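Local coordinates for leucine aminopeptidase 2 (PDB 2XQ0), which acts as a zinc aminopeptidase that preferentially cleaves di- and tripeptides and also shows low epoxide hydrolase activity towards leukotriene A4 in vitro, at residues P174-F179 with N192-E197; K252-Y257 with P412-Y417; T285-A290 with V586-F591; D532-P537 with F569-E574. One frame throughout, in Å; residues are numbered along the deposited sequence.

Contact 1 of 4, residues P174-F179 with N192-E197; sequences PLPVVF and NIYRFE
The F196 ring carries F179 CB over the centre of one face, 3.2 Å from the F196 ring centroid. V177 O sits at the edge of the F196 ring, in its plane, 3.6 Å from F196 CZ. The Y194 ring has V177 CB over one face, 4.1 Å from the Y194 centroid. V177 N stands over the middle of that same face, and P176 C lies nearer its rim.

This is sheet-on-sheet packing within the M1 N-terminal domain. Strand 177-179 is an edge strand of a four-stranded sheet, and 193-197 belongs to the larger mixed sheet. Their axes run 8.0 Å apart at 13°, and no hydrogen bond joins them. V177, F179, Y194 and F196 all point into the interface.

F179 CG is anti to the backbone N (chi1 176°), which sets it by F196 CD2 and CG. The two rings are oblique, planes at 34°. V177 CG2 packs against Y194 CD2 at 3.6 Å. An alanine in place of Y194 would probably open a gap beside V177 and P176. I171 of strand 165-172 also touches V177 and F179. At the far end of the tyrosine, Y194 OH lies 3.3 Å from P176 CA.

Contact 2 of 4, residues K252-Y257 with P412-Y417; sequences KIIFEY and PFIRHY
R415 NE donates to I253 O at 3.0 Å, with an N-H...O angle of 137°. The donor lies above the carbonyl plane of I253, 43° out of it. Three weak bonds add to this one. R415 NH1 reaches I253 O at 3.1 Å and K252 O at 3.2 Å, and R415 NE also reaches I254 O at 3.3 Å.

An arginine side chain here binds carbonyls at the C-terminal end of helix 243-253, in the peptidase domain of this M1 enzyme. I254 is the first residue to leave helical geometry. The guanidinium of R415, from helix 407-420, gathers three successive carbonyls. Its positive charge would suit the negative end of the helix dipole.

The R415 chain is bent at chi2 (149°), which sets the course of CD past I254 O. R415 CG lies 3.3 Å from I254 O. A leucine in place of R415 would remove all four N-H...O bonds and would probably leave the carbonyls of K252, I253 and I254 without their arginine partner, and the helix end without this polar tie to helix 407-420.

Beyond the polar layer the apolar contact is slight, with I254 CG1 4.5 Å from I414 CG2. I254 also touches L330 and I414 touches W326, both on helix 321-339. The F255 ring has a cation-pi partner in K419 and meets W307 edge-to-face. The F255 rim turns to helix 407-420, where R415 O lies in the plane of the F255 ring, 3.8 Å from F255 CE1.

Contact 3 of 4, residues T285-A290 with V586-F591; sequences TPTLLA and VGRMKF. Unlike the reference sequence in segment 285-290: L289 (reference Ile).
T285 and R588 come together with T285 CA and R588 CA 7.1 Å apart, where the short 3-10 segment 286-288 meets the start of helix 589-600, with R588 at its N-cap position. No hydrogen bond crosses between the segments.

R588 and T287 carry the contact. The R588 side chain is extended from CG to NE and crosses T285 at about a right angle. T285 CG2 lies over one face of the guanidinium, 3.8 Å from R588 NH1. K590 CD covers the opposite face. T287 OG1 sits at the guanidinium edge, 3.6 Å from R588 NH1. L288 CD2 approaches the same nitrogen obliquely.

T287 chi1 (62°) sets its OG1 between the backbone N and the carbonyl carbon. From there the hydroxyl donates to T285 OG1 at 2.8 Å. This bond ties together the two threonines that R588 meets.

The contact joins the peptidase domain to the C-terminal helical domain, beside the active site. The R588 side chain lies about 5 Å from the bound bestatin, between nearest atoms, which is consistent with a place in the pocket wall. Both segments also hold the substrate-binding loop by backbone hydrogen bonds, T285 to G274 and M589 to P272. E558 of helix 557-569 forms a salt bridge with K590 and a long, weak ion pair with R588.

On the far side of T287, its CG2 meets V586 CG1 at 4.0 Å, the two side chains crossing at about a right angle. The F591 ring turns its edge to T287, with CE2 3.9 Å from T287 OG1.

Contact 4 of 4, residues D532-P537 with F569-E574; sequences DWAKFP and FAKLQE
W533 chi1 (-79°) sets CG anti to the carbonyl carbon and beside the backbone N. W533 CB stays against A570 CB at 3.7 Å, and the indole extends to other partners. K571 chi1 (-62°) likewise sets CG anti to its carbonyl carbon. K571 CB, CG and CD lie alongside A534 CB, with K571 CD 3.8 Å from A534 CB.

The two backbones come very close at the alanines, with A534 CA and A570 CA 4.1 Å apart. A534 CA makes a C-H...O contact to A570 O at 3.3 Å, with an angle of 160° at the hydrogen. The small side chains on both segments permit this approach. No conventional hydrogen bond crosses. D532 OD1 and K571 NZ, of opposite charge, are 4.6 Å apart, too far for a salt bridge.

K571 has positive phi and closes helix 557-569 with a Schellman motif. The contact thus joins a helix end to the 3-10 turn that precedes helix 537-546, in the C-terminal helical domain. W533 NE1 is hydrogen-bonded to L518 O at the end of helix 508-519, and the indole meets F566 of helix 557-569 edge-to-face. A570 and L572 touch S540 of helix 537-546.

Overall arrangement
Contact 1 comes first along the chain and packs two sheets of the N-terminal domain. Contact 2 lies within the peptidase domain, its centre 33 Å from that of contact 1. Contacts 2 and 3 alternate along the chain, since 412-417 falls between 285-290 and 586-591. Contact 4 lies in the C-terminal helices, and in sequence it falls between the two segments of contact 3. Helix 557-569 packs on contact 3 and ends at contact 4, 26 Å away between centres. Contacts 2 and 4 lie on opposite sides of the chain's centre, their own centres 51 Å apart. Contact 3 alone of the four joins two domains, beside the bestatin site; the others each lie within one.

Contact 1 of 4, residues P174-F179 with N192-E197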
# COMPACT_ATOMS: atom_id res chain seq x y z
N PRO A 174 24.29 10.35 -10.99
CA PRO A 174 25.62 9.75 -10.85
C PRO A 174 25.56 8.34 -10.28
O PRO A 174 26.62 7.74 -10.11
CB PRO A 174 26.32 10.69 -9.86
CG PRO A 174 25.22 11.30 -9.08
CD PRO A 174 24.05 11.43 -10.01
N LEU A 175 24.36 7.83 -9.99
CA LEU A 175 24.17 6.46 -9.49
C LEU A 175 23.03 5.78 -10.26
O LEU A 175 22.20 6.47 -10.86
CB LEU A 175 23.82 6.49 -7.99
CG LEU A 175 24.90 6.98 -7.01
CD1 LEU A 175 24.33 7.25 -5.63
CD2 LEU A 175 26.04 5.97 -6.93
N PRO A 176 23.00 4.45 -10.28
CA PRO A 176 21.92 3.69 -10.93
C PRO A 176 20.49 4.19 -10.62
O PRO A 176 20.20 4.68 -9.53
CB PRO A 176 22.14 2.27 -10.40
CG PRO A 176 23.67 2.17 -10.25
CD PRO A 176 24.09 3.56 -9.80
N VAL A 177 19.62 4.10 -11.61
CA VAL A 177 18.25 4.56 -11.50
C VAL A 177 17.33 3.43 -11.90
O VAL A 177 17.59 2.74 -12.90
CB VAL A 177 17.94 5.75 -12.45
CG1 VAL A 177 16.44 6.10 -12.46
CG2 VAL A 177 18.77 6.97 -12.11
N VAL A 178 16.27 3.23 -11.13
CA VAL A 178 15.16 2.42 -11.62
C VAL A 178 13.91 3.29 -11.71
O VAL A 178 13.80 4.31 -11.01
CB VAL A 178 14.91 1.19 -10.76
CG1 VAL A 178 16.17 0.32 -10.70
CG2 VAL A 178 14.45 1.60 -9.37
N PHE A 179 13.00 2.89 -12.58
CA PHE A 179 11.84 3.70 -12.94
C PHE A 179 10.69 2.74 -13.21
O PHE A 179 10.92 1.58 -13.54
CB PHE A 179 12.14 4.50 -14.21
CG PHE A 179 10.97 5.29 -14.72
CD1 PHE A 179 10.65 6.53 -14.17
CD2 PHE A 179 10.19 4.81 -15.77
CE1 PHE A 179 9.55 7.26 -14.63
CE2 PHE A 179 9.10 5.52 -16.24
CZ PHE A 179 8.79 6.76 -15.69
N ASN A 192 25.39 7.49 -17.49
CA ASN A 192 24.74 8.18 -16.38
C ASN A 192 23.36 8.71 -16.76
O ASN A 192 22.76 9.47 -16.01
CB ASN A 192 25.62 9.30 -15.83
CG ASN A 192 26.87 8.76 -15.14
OD1 ASN A 192 26.94 7.58 -14.80
ND2 ASN A 192 27.85 9.63 -14.94
N ILE A 193 22.87 8.30 -17.93
CA ILE A 193 21.55 8.70 -18.40
C ILE A 193 20.70 7.46 -18.64
O ILE A 193 20.96 6.67 -19.54
CB ILE A 193 21.61 9.53 -19.69
CG1 ILE A 193 22.20 10.91 -19.38
CG2 ILE A 193 20.23 9.69 -20.29
CD1 ILE A 193 22.22 11.83 -20.57
N TYR A 194 19.68 7.30 -17.81
CA TYR A 194 18.83 6.12 -17.84
C TYR A 194 17.52 6.44 -18.55
O TYR A 194 16.77 7.31 -18.11
CB TYR A 194 18.58 5.63 -16.41
CG TYR A 194 19.87 5.33 -15.68
CD1 TYR A 194 20.33 4.02 -15.56
CD2 TYR A 194 20.65 6.36 -15.16
CE1 TYR A 194 21.51 3.75 -14.92
CE2 TYR A 194 21.84 6.09 -14.51
CZ TYR A 194 22.26 4.78 -14.40
OH TYR A 194 23.45 4.51 -13.76
N ARG A 195 17.25 5.73 -19.65
CA ARG A 195 16.02 5.95 -20.42
C ARG A 195 15.05 4.80 -20.23
O ARG A 195 15.46 3.63 -20.12
CB ARG A 195 16.34 6.14 -21.90
CG ARG A 195 17.29 7.29 -22.19
CD ARG A 195 17.51 7.43 -23.68
NE ARG A 195 18.42 8.52 -24.00
CZ ARG A 195 18.05 9.79 -24.12
NH1 ARG A 195 16.78 10.13 -23.93
NH2 ARG A 195 18.94 10.72 -24.42
N PHE A 196 13.75 5.12 -20.19
CA PHE A 196 12.71 4.12 -19.92
C PHE A 196 11.51 4.42 -20.78
O PHE A 196 11.33 5.54 -21.25
CB PHE A 196 12.24 4.17 -18.46
CG PHE A 196 13.32 4.00 -17.46
CD1 PHE A 196 13.64 2.74 -16.96
CD2 PHE A 196 14.03 5.09 -16.99
CE1 PHE A 196 14.63 2.57 -16.03
CE2 PHE A 196 15.04 4.93 -16.05
CZ PHE A 196 15.34 3.67 -15.57
N GLU A 197 10.65 3.43 -20.93
CA GLU A 197 9.39 3.61 -21.65
C GLU A 197 8.29 2.89 -20.88
O GLU A 197 8.48 1.74 -20.45
CB GLU A 197 9.54 3.00 -23.03
CG GLU A 197 8.54 3.48 -24.03
CD GLU A 197 8.89 3.04 -25.43
OE1 GLU A 197 9.49 1.94 -25.57
OE2 GLU A 197 8.57 3.79 -26.39

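Contact 2 of 4, residues K252-Y257 with P412-Y417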
# COMPACT_ATOMS: atom_id res chain seq x y z
N LYS A 252 -3.78 -17.27 -14.65
CA LYS A 252 -4.79 -18.30 -14.85
C LYS A 252 -6.14 -17.83 -14.31
O LYS A 252 -7.17 -18.11 -14.91
CB LYS A 252 -4.37 -19.61 -14.15
CG LYS A 252 -5.42 -20.71 -14.26
CD LYS A 252 -4.90 -22.06 -13.75
CE LYS A 252 -5.92 -23.17 -14.07
NZ LYS A 252 -5.72 -24.37 -13.22
N ILE A 253 -6.12 -17.12 -13.19
CA ILE A 253 -7.37 -16.63 -12.60
C ILE A 253 -7.95 -15.53 -13.48
O ILE A 253 -9.15 -15.51 -13.78
CB ILE A 253 -7.16 -16.12 -11.16
CG1 ILE A 253 -6.83 -17.28 -10.21
CG2 ILE A 253 -8.38 -15.35 -10.68
CD1 ILE A 253 -5.94 -16.89 -9.02
N ILE A 254 -7.08 -14.62 -13.92
CA ILE A 254 -7.53 -13.49 -14.74
C ILE A 254 -7.16 -13.73 -16.20
O ILE A 254 -7.82 -14.50 -16.89
CB ILE A 254 -6.95 -12.17 -14.21
CG1 ILE A 254 -7.02 -12.17 -12.68
CG2 ILE A 254 -7.70 -10.96 -14.78
CD1 ILE A 254 -6.37 -10.93 -12.05
N PHE A 255 -6.11 -13.07 -16.68
CA PHE A 255 -5.59 -13.35 -18.02
C PHE A 255 -4.14 -12.89 -18.13
O PHE A 255 -3.60 -12.33 -17.19
CB PHE A 255 -6.47 -12.73 -19.11
CG PHE A 255 -6.80 -11.28 -18.89
CD1 PHE A 255 -8.12 -10.87 -18.72
CD2 PHE A 255 -5.80 -10.32 -18.88
CE1 PHE A 255 -8.44 -9.53 -18.53
CE2 PHE A 255 -6.11 -8.97 -18.68
CZ PHE A 255 -7.43 -8.58 -18.50
N GLU A 256 -3.52 -13.11 -19.28
CA GLU A 256 -2.10 -12.83 -19.46
C GLU A 256 -1.68 -11.48 -18.89
O GLU A 256 -2.41 -10.49 -19.00
CB GLU A 256 -1.69 -12.92 -20.93
CG GLU A 256 -0.18 -12.95 -21.14
CD GLU A 256 0.24 -12.63 -22.57
OE1 GLU A 256 -0.34 -11.70 -23.18
OE2 GLU A 256 1.18 -13.29 -23.07
N TYR A 257 -0.51 -11.47 -18.27
CA TYR A 257 0.06 -10.25 -17.69
C TYR A 257 0.65 -9.50 -18.87
O TYR A 257 1.45 -10.04 -19.61
CB TYR A 257 1.16 -10.69 -16.71
CG TYR A 257 2.05 -9.61 -16.12
CD1 TYR A 257 1.64 -8.87 -15.01
CD2 TYR A 257 3.32 -9.37 -16.64
CE1 TYR A 257 2.47 -7.89 -14.44
CE2 TYR A 257 4.16 -8.40 -16.09
CZ TYR A 257 3.73 -7.67 -14.99
OH TYR A 257 4.56 -6.72 -14.43
N PRO A 412 -15.62 -15.72 -14.76
CA PRO A 412 -15.94 -15.13 -16.06
C PRO A 412 -16.23 -13.64 -15.96
O PRO A 412 -15.83 -12.87 -16.84
CB PRO A 412 -17.20 -15.89 -16.48
CG PRO A 412 -17.06 -17.22 -15.82
CD PRO A 412 -16.43 -16.93 -14.49
N PHE A 413 -16.93 -13.23 -14.91
CA PHE A 413 -17.15 -11.80 -14.68
C PHE A 413 -15.83 -11.04 -14.46
O PHE A 413 -15.61 -9.97 -15.02
CB PHE A 413 -18.07 -11.55 -13.49
CG PHE A 413 -18.14 -10.10 -13.09
CD1 PHE A 413 -18.83 -9.18 -13.87
CD2 PHE A 413 -17.49 -9.64 -11.95
CE1 PHE A 413 -18.88 -7.83 -13.52
CE2 PHE A 413 -17.53 -8.30 -11.59
CZ PHE A 413 -18.25 -7.39 -12.38
N ILE A 414 -14.97 -11.60 -13.62
CA ILE A 414 -13.68 -10.99 -13.33
C ILE A 414 -12.90 -10.70 -14.62
O ILE A 414 -12.38 -9.60 -14.83
CB ILE A 414 -12.87 -11.91 -12.41
CG1 ILE A 414 -13.54 -11.99 -11.04
CG2 ILE A 414 -11.43 -11.44 -12.29
CD1 ILE A 414 -12.79 -12.90 -10.08
N ARG A 415 -12.83 -11.69 -15.50
CA ARG A 415 -12.16 -11.50 -16.78
C ARG A 415 -12.85 -10.43 -17.62
O ARG A 415 -12.19 -9.65 -18.30
CB ARG A 415 -12.12 -12.81 -17.56
CG ARG A 415 -11.04 -13.75 -17.07
CD ARG A 415 -11.44 -15.19 -17.26
NE ARG A 415 -10.72 -16.04 -16.32
CZ ARG A 415 -11.06 -17.28 -16.03
NH1 ARG A 415 -10.34 -17.97 -15.16
NH2 ARG A 415 -12.11 -17.83 -16.63
N HIS A 416 -14.18 -10.42 -17.59
CA HIS A 416 -14.94 -9.48 -18.42
C HIS A 416 -14.67 -8.07 -17.93
O HIS A 416 -14.38 -7.16 -18.73
CB HIS A 416 -16.44 -9.79 -18.32
CG HIS A 416 -17.30 -8.84 -19.09
ND1 HIS A 416 -17.96 -7.79 -18.50
CD2 HIS A 416 -17.58 -8.77 -20.41
CE1 HIS A 416 -18.64 -7.13 -19.42
NE2 HIS A 416 -18.42 -7.70 -20.59
N TYR A 417 -14.78 -7.90 -16.62
CA TYR A 417 -14.53 -6.63 -15.95
C TYR A 417 -13.16 -6.06 -16.29
O TYR A 417 -13.07 -4.93 -16.77
CB TYR A 417 -14.70 -6.80 -14.43
CG TYR A 417 -14.32 -5.60 -13.59
CD1 TYR A 417 -15.15 -4.48 -13.51
CD2 TYR A 417 -13.14 -5.59 -12.85
CE1 TYR A 417 -14.81 -3.38 -12.72
CE2 TYR A 417 -12.78 -4.48 -12.07
CZ TYR A 417 -13.63 -3.38 -12.01
OH TYR A 417 -13.31 -2.28 -11.24

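Contact 3 of 4, residues T285-A290 with V586-F591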
# COMPACT_ATOMS: atom_id res chain seq x y z
N THR A 285 9.48 -3.28 1.01
CA THR A 285 10.19 -3.13 2.28
C THR A 285 11.17 -4.29 2.46
O THR A 285 10.86 -5.44 2.14
CB THR A 285 9.19 -3.11 3.49
OG1 THR A 285 9.90 -3.04 4.73
CG2 THR A 285 8.28 -4.34 3.48
N PRO A 286 12.38 -3.99 2.94
CA PRO A 286 13.37 -5.04 3.24
C PRO A 286 12.91 -5.95 4.37
O PRO A 286 13.47 -7.03 4.54
CB PRO A 286 14.61 -4.26 3.69
CG PRO A 286 14.32 -2.83 3.44
CD PRO A 286 12.86 -2.64 3.29
N THR A 287 11.92 -5.52 5.14
CA THR A 287 11.40 -6.36 6.21
C THR A 287 10.63 -7.53 5.61
O THR A 287 10.12 -8.36 6.33
CB THR A 287 10.50 -5.61 7.20
OG1 THR A 287 9.35 -5.10 6.53
CG2 THR A 287 11.27 -4.45 7.86
N LEU A 288 10.53 -7.58 4.28
CA LEU A 288 9.94 -8.75 3.65
C LEU A 288 10.92 -9.91 3.72
O LEU A 288 10.52 -11.07 3.64
CB LEU A 288 9.57 -8.49 2.18
CG LEU A 288 8.35 -7.61 1.87
CD1 LEU A 288 7.86 -7.89 0.45
CD2 LEU A 288 7.25 -7.88 2.89
N LEU A 289 12.21 -9.60 3.86
CA LEU A 289 13.22 -10.64 3.91
C LEU A 289 13.30 -11.27 5.29
O LEU A 289 13.77 -10.63 6.24
CB LEU A 289 14.58 -10.11 3.49
CG LEU A 289 14.84 -10.24 2.00
CD1 LEU A 289 13.88 -9.35 1.21
CD2 LEU A 289 16.28 -9.91 1.70
N ALA A 290 12.88 -12.52 5.37
CA ALA A 290 12.86 -13.24 6.63
C ALA A 290 13.79 -14.45 6.60
O ALA A 290 13.99 -15.13 7.61
CB ALA A 290 11.43 -13.67 6.95
N VAL A 586 14.25 -0.40 11.85
CA VAL A 586 13.17 -0.47 10.87
C VAL A 586 12.47 0.88 10.66
O VAL A 586 12.48 1.74 11.54
CB VAL A 586 12.10 -1.55 11.24
CG1 VAL A 586 12.72 -2.95 11.23
CG2 VAL A 586 11.46 -1.25 12.59
N GLY A 587 11.87 1.06 9.48
CA GLY A 587 11.18 2.30 9.14
C GLY A 587 9.75 2.08 8.66
O GLY A 587 8.99 3.04 8.48
N ARG A 588 9.37 0.83 8.46
CA ARG A 588 8.01 0.51 8.02
C ARG A 588 6.98 1.00 9.03
O ARG A 588 7.01 0.61 10.19
CB ARG A 588 7.86 -1.00 7.81
CG ARG A 588 6.53 -1.40 7.19
CD ARG A 588 6.53 -2.86 6.77
NE ARG A 588 5.25 -3.26 6.21
CZ ARG A 588 4.91 -4.51 5.92
NH1 ARG A 588 5.77 -5.49 6.12
NH2 ARG A 588 3.71 -4.77 5.42
N MET A 589 6.06 1.87 8.59
CA MET A 589 5.12 2.50 9.52
C MET A 589 4.40 1.49 10.39
O MET A 589 4.26 1.69 11.60
CB MET A 589 4.11 3.38 8.77
CG MET A 589 4.62 4.78 8.49
SD MET A 589 3.42 5.88 7.71
CE MET A 589 3.20 5.11 6.11
N LYS A 590 3.95 0.40 9.78
CA LYS A 590 3.18 -0.61 10.52
C LYS A 590 3.87 -1.09 11.80
O LYS A 590 3.20 -1.50 12.74
CB LYS A 590 2.83 -1.79 9.60
CG LYS A 590 3.65 -3.05 9.84
CD LYS A 590 3.29 -4.19 8.88
CE LYS A 590 1.97 -4.87 9.23
NZ LYS A 590 1.82 -6.17 8.52
N PHE A 591 5.21 -1.03 11.84
CA PHE A 591 5.95 -1.43 13.04
C PHE A 591 6.37 -0.24 13.89
O PHE A 591 6.26 -0.26 15.12
CB PHE A 591 7.19 -2.26 12.70
CG PHE A 591 6.91 -3.45 11.83
CD1 PHE A 591 5.94 -4.37 12.19
CD2 PHE A 591 7.63 -3.66 10.66
CE1 PHE A 591 5.68 -5.46 11.39
CE2 PHE A 591 7.37 -4.76 9.86
CZ PHE A 591 6.39 -5.65 10.22

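Contact 4 of 4, residues D532-P537 with F569-E574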
# COMPACT_ATOMS: atom_id res chain seq x y z
N ASP A 532 -3.84 -8.46 33.34
CA ASP A 532 -2.60 -8.28 32.60
C ASP A 532 -1.56 -9.35 32.86
O ASP A 532 -1.48 -9.94 33.94
CB ASP A 532 -2.01 -6.87 32.80
CG ASP A 532 -1.76 -6.54 34.25
OD1 ASP A 532 -0.91 -5.66 34.52
OD2 ASP A 532 -2.39 -7.16 35.13
N TRP A 533 -0.79 -9.61 31.81
CA TRP A 533 0.37 -10.49 31.86
C TRP A 533 1.47 -9.94 32.76
O TRP A 533 2.38 -10.67 33.17
CB TRP A 533 0.93 -10.66 30.45
CG TRP A 533 0.17 -11.64 29.64
CD1 TRP A 533 -0.77 -11.38 28.69
CD2 TRP A 533 0.29 -13.06 29.70
NE1 TRP A 533 -1.25 -12.55 28.15
CE2 TRP A 533 -0.61 -13.60 28.76
CE3 TRP A 533 1.08 -13.94 30.46
CZ2 TRP A 533 -0.75 -14.98 28.56
CZ3 TRP A 533 0.94 -15.30 30.26
CH2 TRP A 533 0.03 -15.80 29.32
N ALA A 534 1.42 -8.64 33.07
CA ALA A 534 2.44 -8.05 33.91
C ALA A 534 2.54 -8.78 35.25
O ALA A 534 3.61 -8.81 35.87
CB ALA A 534 2.19 -6.56 34.12
N LYS A 535 1.43 -9.38 35.69
CA LYS A 535 1.37 -9.96 37.03
C LYS A 535 1.69 -11.45 37.04
O LYS A 535 1.59 -12.11 38.08
CB LYS A 535 -0.00 -9.68 37.66
CG LYS A 535 -1.19 -10.01 36.76
CD LYS A 535 -2.52 -9.71 37.45
CE LYS A 535 -3.70 -10.21 36.61
NZ LYS A 535 -5.01 -9.98 37.27
N PHE A 536 2.11 -11.97 35.90
CA PHE A 536 2.52 -13.37 35.80
C PHE A 536 3.87 -13.52 35.13
O PHE A 536 4.01 -14.34 34.22
CB PHE A 536 1.47 -14.18 35.03
CG PHE A 536 0.09 -14.07 35.61
CD1 PHE A 536 -0.87 -13.27 35.00
CD2 PHE A 536 -0.25 -14.74 36.77
CE1 PHE A 536 -2.14 -13.15 35.53
CE2 PHE A 536 -1.52 -14.64 37.31
CZ PHE A 536 -2.47 -13.84 36.69
N PRO A 537 4.87 -12.74 35.58
CA PRO A 537 6.22 -12.71 34.99
C PRO A 537 6.82 -14.10 34.76
O PRO A 537 7.51 -14.28 33.75
CB PRO A 537 7.04 -11.92 36.03
CG PRO A 537 6.20 -11.84 37.26
CD PRO A 537 4.79 -11.88 36.78
N PHE A 569 3.19 -5.72 26.78
CA PHE A 569 1.92 -6.04 27.43
C PHE A 569 2.15 -6.78 28.75
O PHE A 569 1.33 -6.70 29.67
CB PHE A 569 1.03 -6.88 26.49
CG PHE A 569 0.02 -6.06 25.73
CD1 PHE A 569 0.40 -5.28 24.64
CD2 PHE A 569 -1.32 -6.08 26.10
CE1 PHE A 569 -0.53 -4.53 23.94
CE2 PHE A 569 -2.26 -5.33 25.41
CZ PHE A 569 -1.86 -4.55 24.33
N ALA A 570 3.27 -7.49 28.83
CA ALA A 570 3.68 -8.20 30.03
C ALA A 570 4.64 -7.35 30.87
O ALA A 570 5.09 -7.78 31.93
CB ALA A 570 4.32 -9.54 29.67
N LYS A 571 4.94 -6.15 30.39
CA LYS A 571 5.81 -5.24 31.12
C LYS A 571 7.07 -5.93 31.66
O LYS A 571 7.42 -5.77 32.83
CB LYS A 571 5.04 -4.56 32.27
CG LYS A 571 3.87 -3.70 31.81
CD LYS A 571 3.17 -3.04 32.99
CE LYS A 571 2.12 -2.06 32.52
NZ LYS A 571 1.11 -2.72 31.65
N LEU A 572 7.74 -6.71 30.81
CA LEU A 572 9.05 -7.25 31.14
C LEU A 572 10.06 -6.15 30.90
O LEU A 572 10.49 -5.93 29.76
CB LEU A 572 9.38 -8.48 30.29
CG LEU A 572 8.50 -9.72 30.48
CD1 LEU A 572 8.87 -10.80 29.47
CD2 LEU A 572 8.61 -10.25 31.90
N GLN A 573 10.43 -5.45 31.96
CA GLN A 573 11.20 -4.21 31.85
C GLN A 573 12.59 -4.40 31.25
O GLN A 573 13.11 -3.50 30.59
CB GLN A 573 11.29 -3.51 33.21
CG GLN A 573 9.96 -2.97 33.71
CD GLN A 573 10.05 -2.35 35.09
OE1 GLN A 573 10.85 -2.78 35.93
NE2 GLN A 573 9.23 -1.34 35.34
N GLU A 574 13.19 -5.57 31.45
CA GLU A 574 14.54 -5.83 30.96
C GLU A 574 14.62 -5.92 29.44
O GLU A 574 15.71 -5.90 28.86
CB GLU A 574 15.15 -7.08 31.62
CG GLU A 574 14.52 -8.40 31.20
CD GLU A 574 13.24 -8.71 31.94
OE1 GLU A 574 12.83 -7.90 32.80
OE2 GLU A 574 12.64 -9.77 31.67